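Local coordinates for putative general stress protein 26 (Jannaschia sp., PDB 2QEA), which is of unproven function but belongs to the pyridoxamine 5'-phosphate oxidase-like family of the FMN-binding clan, and so is probably a flavin-dependent oxidoreductase, at residues Thr52-Gly57 with Gly82-Ser87; Arg90-Glu95 with Val114-Phe119. All blocks are in the same frame, centred on the assembly; numbering follows the deposited sequence. Where two conformers were deposited one is given.

Overall arrangement
Both contacts set a short helix against the antiparallel beta-sheet of a pyridoxamine 5'-phosphate oxidase-like fold, and they follow each other along the chain: interaction 1 closes before interaction 2 opens. Helix 53-57 meets strand 76-87 in the first; helix 90-95, which comes directly after that strand, meets strand 114-129 in the second. The two strands are antiparallel neighbours, joined by probable hydrogen bonds from Lys118 N to Glu85 O (2.9 Å) and from Ser87 N to Leu116 O (3.0 Å). The centres are 12 Å apart, each about 15 Å from the chain's centre, and the two helices lie on opposite faces of the sheet formed by this strand pair.

Interaction 1. Residues Thr52-Gly57 with Gly82-Ser87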
loop_
_atom_site.group_PDB
_atom_site.type_symbol
_atom_site.label_atom_id
_atom_site.label_comp_id
_atom_site.label_asym_id
_atom_site.label_seq_id
_atom_site.Cartn_x
_atom_site.Cartn_y
_atom_site.Cartn_z
ATOM N N THR A 52 14.802 -0.598 15.958
ATOM C CA THR A 52 14.463 -0.376 14.538
ATOM C C THR A 52 14.864 1.024 14.057
ATOM O O THR A 52 15.090 1.929 14.866
ATOM C CB THR A 52 12.950 -0.583 14.248
ATOM O OG1 THR A 52 12.169 0.339 15.022
ATOM C CG2 THR A 52 12.521 -2.007 14.571
ATOM N N ASP A 53 14.931 1.186 12.735
ATOM C CA ASP A 53 15.316 2.464 12.110
ATOM C C ASP A 53 14.290 3.577 12.346
ATOM O O ASP A 53 14.681 4.729 12.561
ATOM C CB ASP A 53 15.585 2.294 10.604
ATOM C CG ASP A 53 16.757 1.354 10.304
ATOM O OD1 ASP A 53 17.376 0.801 11.240
ATOM O OD2 ASP A 53 17.058 1.162 9.108
ATOM N N LEU A 54 12.997 3.232 12.306
ATOM C CA LEU A 54 11.915 4.198 12.587
ATOM C C LEU A 54 11.967 4.727 14.029
ATOM O O LEU A 54 11.740 5.919 14.251
ATOM C CB LEU A 54 10.525 3.597 12.308
ATOM C CG LEU A 54 10.158 3.286 10.856
ATOM C CD1 LEU A 54 8.832 2.540 10.801
ATOM C CD2 LEU A 54 10.102 4.556 10.008
ATOM N N ALA A 55 12.265 3.841 14.987
ATOM C CA ALA A 55 12.393 4.212 16.407
ATOM C C ALA A 55 13.594 5.136 16.623
ATOM O O ALA A 55 13.455 6.206 17.223
ATOM C CB ALA A 55 12.517 2.972 17.288
ATOM N N LYS A 56 14.757 4.716 16.120
ATOM C CA LYS A 56 15.992 5.520 16.207
ATOM C C LYS A 56 15.894 6.843 15.433
ATOM O O LYS A 56 16.463 7.844 15.863
ATOM C CB LYS A 56 17.218 4.720 15.734
ATOM C CG LYS A 56 17.572 3.531 16.633
ATOM C CD LYS A 56 18.866 2.820 16.219
ATOM C CE LYS A 56 18.780 2.168 14.839
ATOM N NZ LYS A 56 19.989 1.345 14.537
ATOM N N GLY A 57 15.173 6.836 14.308
ATOM C CA GLY A 57 14.960 8.033 13.486
ATOM C C GLY A 57 14.166 9.146 14.157
ATOM O O GLY A 57 14.397 10.321 13.867
ATOM N N GLY A 82 2.812 13.569 6.761
ATOM C CA GLY A 82 2.569 13.852 8.174
ATOM C C GLY A 82 3.821 13.988 9.015
ATOM O O GLY A 82 4.879 14.341 8.498
ATOM N N THR A 83 3.677 13.713 10.314
ATOM C CA THR A 83 4.764 13.798 11.292
ATOM C C THR A 83 4.774 12.532 12.153
ATOM O O THR A 83 3.749 12.196 12.749
ATOM C CB THR A 83 4.571 15.021 12.215
ATOM O OG1 THR A 83 4.429 16.207 11.421
ATOM C CG2 THR A 83 5.756 15.189 13.171
ATOM N N LEU A 84 5.920 11.845 12.204
ATOM C CA LEU A 84 6.112 10.643 13.031
ATOM C C LEU A 84 6.920 11.047 14.269
ATOM O O LEU A 84 7.859 11.841 14.166
ATOM C CB LEU A 84 6.849 9.549 12.252
ATOM C CG LEU A 84 6.959 8.160 12.892
ATOM C CD1 LEU A 84 5.585 7.519 13.054
ATOM C CD2 LEU A 84 7.859 7.259 12.057
ATOM N N GLU A 85 6.555 10.490 15.426
ATOM C CA GLU A 85 7.229 10.790 16.697
ATOM C C GLU A 85 7.031 9.714 17.761
ATOM O O GLU A 85 6.129 8.880 17.643
ATOM C CB GLU A 85 6.712 12.126 17.257
ATOM C CG GLU A 85 5.199 12.171 17.527
ATOM C CD GLU A 85 4.720 13.522 18.029
ATOM O OE1 GLU A 85 5.309 14.051 18.997
ATOM O OE2 GLU A 85 3.727 14.039 17.476
ATOM N N ARG A 86 7.884 9.767 18.790
ATOM C CA ARG A 86 7.823 8.889 19.962
ATOM C C ARG A 86 6.614 9.335 20.798
ATOM O O ARG A 86 6.325 10.535 20.849
ATOM C CB ARG A 86 9.092 9.080 20.822
ATOM C CG ARG A 86 9.548 7.887 21.660
ATOM C CD ARG A 86 10.444 6.950 20.851
ATOM N NE ARG A 86 11.281 6.098 21.700
ATOM C CZ ARG A 86 12.275 5.308 21.273
ATOM N NH1 ARG A 86 12.587 5.211 19.976
ATOM N NH2 ARG A 86 12.972 4.597 22.158
ATOM N N SER A 87 5.956 8.398 21.476
ATOM C CA SER A 87 4.847 8.715 22.376
ATOM C C SER A 87 5.037 7.946 23.680
ATOM O O SER A 87 5.283 6.737 23.649
ATOM C CB SER A 87 3.502 8.364 21.752
ATOM O OG SER A 87 2.447 8.788 22.599
#
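Leu54 and Leu84 meet at their ends, with CD2 of Leu54 4.1 Å from CD2 of Leu84 and the two side chains crossing at about a right angle. Leu84 starts out toward the helix, its CG anti to the backbone N (chi1 -172°), whereas Leu54 reaches the same place from the flank of helix 53-57. One methyl from each leucine makes the touch, and other apolar residues fill in around the pair: Leu117 of strand 114-129, together with Leu21 and Ile23 of strand 19-23, borders both side chains. This is helix-on-sheet packing within the antiparallel barrel-like sheet expected of the FMN-binding clan, with the helix axis turned 85° from the strand where they come within 8.4 Å. Thr52 occupies the N-cap position of the helix, and its OG1 is hydrogen-bonded to Ala49 O and Thr48 OG1.

Farther along the strand, Arg86 makes a different and less certain approach, which belongs to one of its two modelled conformers. In that conformer the chain bends at chi2 (86°) and brings an edge of the guanidinium up to Ala55, whose carbonyl carbon lies in the guanidinium plane. NH1 of Arg86 then stands 3.1 Å from Ala55 O and 3.5 Å from Ala55 CB. Cys115 of strand 114-129 packs against Ala55 and, in the same conformer, against Arg86.

Interaction 2. Residues Arg90-Glu95 with Val114-Phe119; sequences REALDE and VCLLKF
Leu116 pushes one methyl, CD2, against the backbone and side chains of helix 90-95 where Ala92 gives way to Leu93. That carbon is 4.0 Å from Ala92 CB and equally 4.0 Å from Leu93 CB, so a single branch of the leucine serves two successive residues of the helix. The motif is a short helix laid across an antiparallel sheet, here in a pyridoxamine 5'-phosphate oxidase-like fold, with the helix and strand directions 102° apart and their axes 9.6 Å from each other at closest. Two residues back along the strand, Val114 lies on the same side as Leu116 and supplies the second point of contact. Its CG1 faces CD1 of Leu93 at 4.1 Å, the two side chains meeting at a slant. With CG anti to the backbone N (chi1 -179°), Leu93 carries CD1 out to Val114 from the flank of the helix.

No hydrogen bond links the two segments; the contact between their side chains is apolar. Around this first shell, Trp97 and Phe105 pack on Val114, while Trp45 of strand 44-49 touches Ala92. The strand is fixed in the sheet next to Leu116, where Leu117 makes backbone hydrogen bonding with Phe46 of strand 44-49. The helix has its own internal bonds, among them Asp94 N to Arg90 O at 3.1 Å. At the point where strand and helix come nearest, CD2 of Leu116 lies 3.7 Å from the backbone N of Leu93.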
loop_
_atom_site.group_PDB
_atom_site.type_symbol
_atom_site.label_atom_id
_atom_site.label_comp_id
_atom_site.label_asym_id
_atom_site.label_seq_id
_atom_site.Cartn_x
_atom_site.Cartn_y
_atom_site.Cartn_z
ATOM N N ARG A 90 0.713 6.293 28.041
ATOM C CA ARG A 90 0.321 4.972 28.570
ATOM C C ARG A 90 -1.137 4.591 28.256
ATOM O O ARG A 90 -1.450 3.401 28.170
ATOM C CB ARG A 90 0.561 4.897 30.083
ATOM N N GLU A 91 -2.007 5.595 28.085
ATOM C CA GLU A 91 -3.428 5.388 27.738
ATOM C C GLU A 91 -3.550 4.817 26.323
ATOM O O GLU A 91 -4.289 3.857 26.104
ATOM C CB GLU A 91 -4.237 6.698 27.818
ATOM C CG GLU A 91 -4.250 7.409 29.191
ATOM C CD GLU A 91 -4.907 6.606 30.312
ATOM O OE1 GLU A 91 -5.709 5.687 30.031
ATOM O OE2 GLU A 91 -4.629 6.915 31.493
ATOM N N ALA A 92 -2.825 5.421 25.379
ATOM C CA ALA A 92 -2.791 4.969 23.979
ATOM C C ALA A 92 -2.117 3.600 23.833
ATOM O O ALA A 92 -2.594 2.760 23.069
ATOM C CB ALA A 92 -2.090 6.001 23.090
ATOM N N LEU A 93 -1.017 3.390 24.567
ATOM C CA LEU A 93 -0.274 2.111 24.574
ATOM C C LEU A 93 -1.165 0.933 24.980
ATOM O O LEU A 93 -1.190 -0.079 24.289
ATOM C CB LEU A 93 0.944 2.192 25.511
ATOM C CG LEU A 93 1.880 0.982 25.665
ATOM C CD1 LEU A 93 2.430 0.514 24.323
ATOM C CD2 LEU A 93 3.018 1.321 26.617
ATOM N N ASP A 94 -1.908 1.099 26.075
ATOM C CA ASP A 94 -2.814 0.060 26.600
ATOM C C ASP A 94 -4.054 -0.183 25.713
ATOM O O ASP A 94 -4.526 -1.321 25.618
ATOM C CB ASP A 94 -3.244 0.409 28.043
ATOM C CG ASP A 94 -3.997 -0.727 28.748
ATOM O OD1 ASP A 94 -3.765 -1.919 28.447
ATOM O OD2 ASP A 94 -4.815 -0.416 29.640
ATOM N N GLU A 95 -4.575 0.876 25.084
ATOM C CA GLU A 95 -5.754 0.778 24.200
ATOM C C GLU A 95 -5.470 -0.030 22.927
ATOM O O GLU A 95 -6.286 -0.868 22.535
ATOM C CB GLU A 95 -6.260 2.177 23.803
ATOM C CG GLU A 95 -7.594 2.209 23.011
ATOM C CD GLU A 95 -7.918 3.581 22.425
ATOM O OE1 GLU A 95 -7.456 4.608 22.969
ATOM O OE2 GLU A 95 -8.647 3.627 21.412
ATOM N N VAL A 114 9.846 -2.139 23.789
ATOM C CA VAL A 114 8.599 -1.553 23.248
ATOM C C VAL A 114 8.731 -0.041 23.014
ATOM O O VAL A 114 9.314 0.667 23.833
ATOM C CB VAL A 114 7.360 -1.872 24.143
ATOM C CG1 VAL A 114 6.121 -1.076 23.722
ATOM C CG2 VAL A 114 7.050 -3.344 24.083
ATOM N N CYS A 115 8.189 0.414 21.880
ATOM C CA CYS A 115 8.225 1.813 21.450
ATOM C C CYS A 115 6.933 2.179 20.707
ATOM O O CYS A 115 6.675 1.641 19.625
ATOM C CB CYS A 115 9.437 2.022 20.537
ATOM S SG CYS A 115 9.559 3.638 19.773
ATOM N N LEU A 116 6.134 3.077 21.289
ATOM C CA LEU A 116 4.879 3.544 20.683
ATOM C C LEU A 116 5.187 4.734 19.770
ATOM O O LEU A 116 5.761 5.726 20.230
ATOM C CB LEU A 116 3.873 3.959 21.768
ATOM C CG LEU A 116 2.471 4.437 21.359
ATOM C CD1 LEU A 116 1.704 3.357 20.605
ATOM C CD2 LEU A 116 1.683 4.878 22.586
ATOM N N LEU A 117 4.820 4.616 18.489
ATOM C CA LEU A 117 4.992 5.679 17.489
ATOM C C LEU A 117 3.625 6.282 17.138
ATOM O O LEU A 117 2.638 5.550 17.024
ATOM C CB LEU A 117 5.672 5.148 16.225
ATOM C CG LEU A 117 7.102 4.609 16.334
ATOM C CD1 LEU A 117 7.572 4.135 14.970
ATOM C CD2 LEU A 117 8.072 5.650 16.892
ATOM N N LYS A 118 3.589 7.610 16.972
ATOM C CA LYS A 118 2.376 8.370 16.652
ATOM C C LYS A 118 2.590 9.116 15.333
ATOM O O LYS A 118 3.492 9.957 15.239
ATOM C CB LYS A 118 2.084 9.372 17.779
ATOM C CG LYS A 118 0.803 10.207 17.620
ATOM C CD LYS A 118 0.657 11.226 18.748
ATOM C CE LYS A 118 -0.630 12.034 18.611
ATOM N NZ LYS A 118 -0.814 13.014 19.715
ATOM N N PHE A 119 1.768 8.796 14.329
ATOM C CA PHE A 119 1.798 9.450 13.018
ATOM C C PHE A 119 0.574 10.358 12.915
ATOM O O PHE A 119 -0.557 9.865 12.933
ATOM C CB PHE A 119 1.789 8.421 11.882
ATOM C CG PHE A 119 1.811 9.039 10.509
ATOM C CD1 PHE A 119 3.020 9.421 9.925
ATOM C CD2 PHE A 119 0.620 9.263 9.803
ATOM C CE1 PHE A 119 3.045 10.012 8.654
ATOM C CE2 PHE A 119 0.633 9.852 8.531
ATOM C CZ PHE A 119 1.848 10.227 7.953
#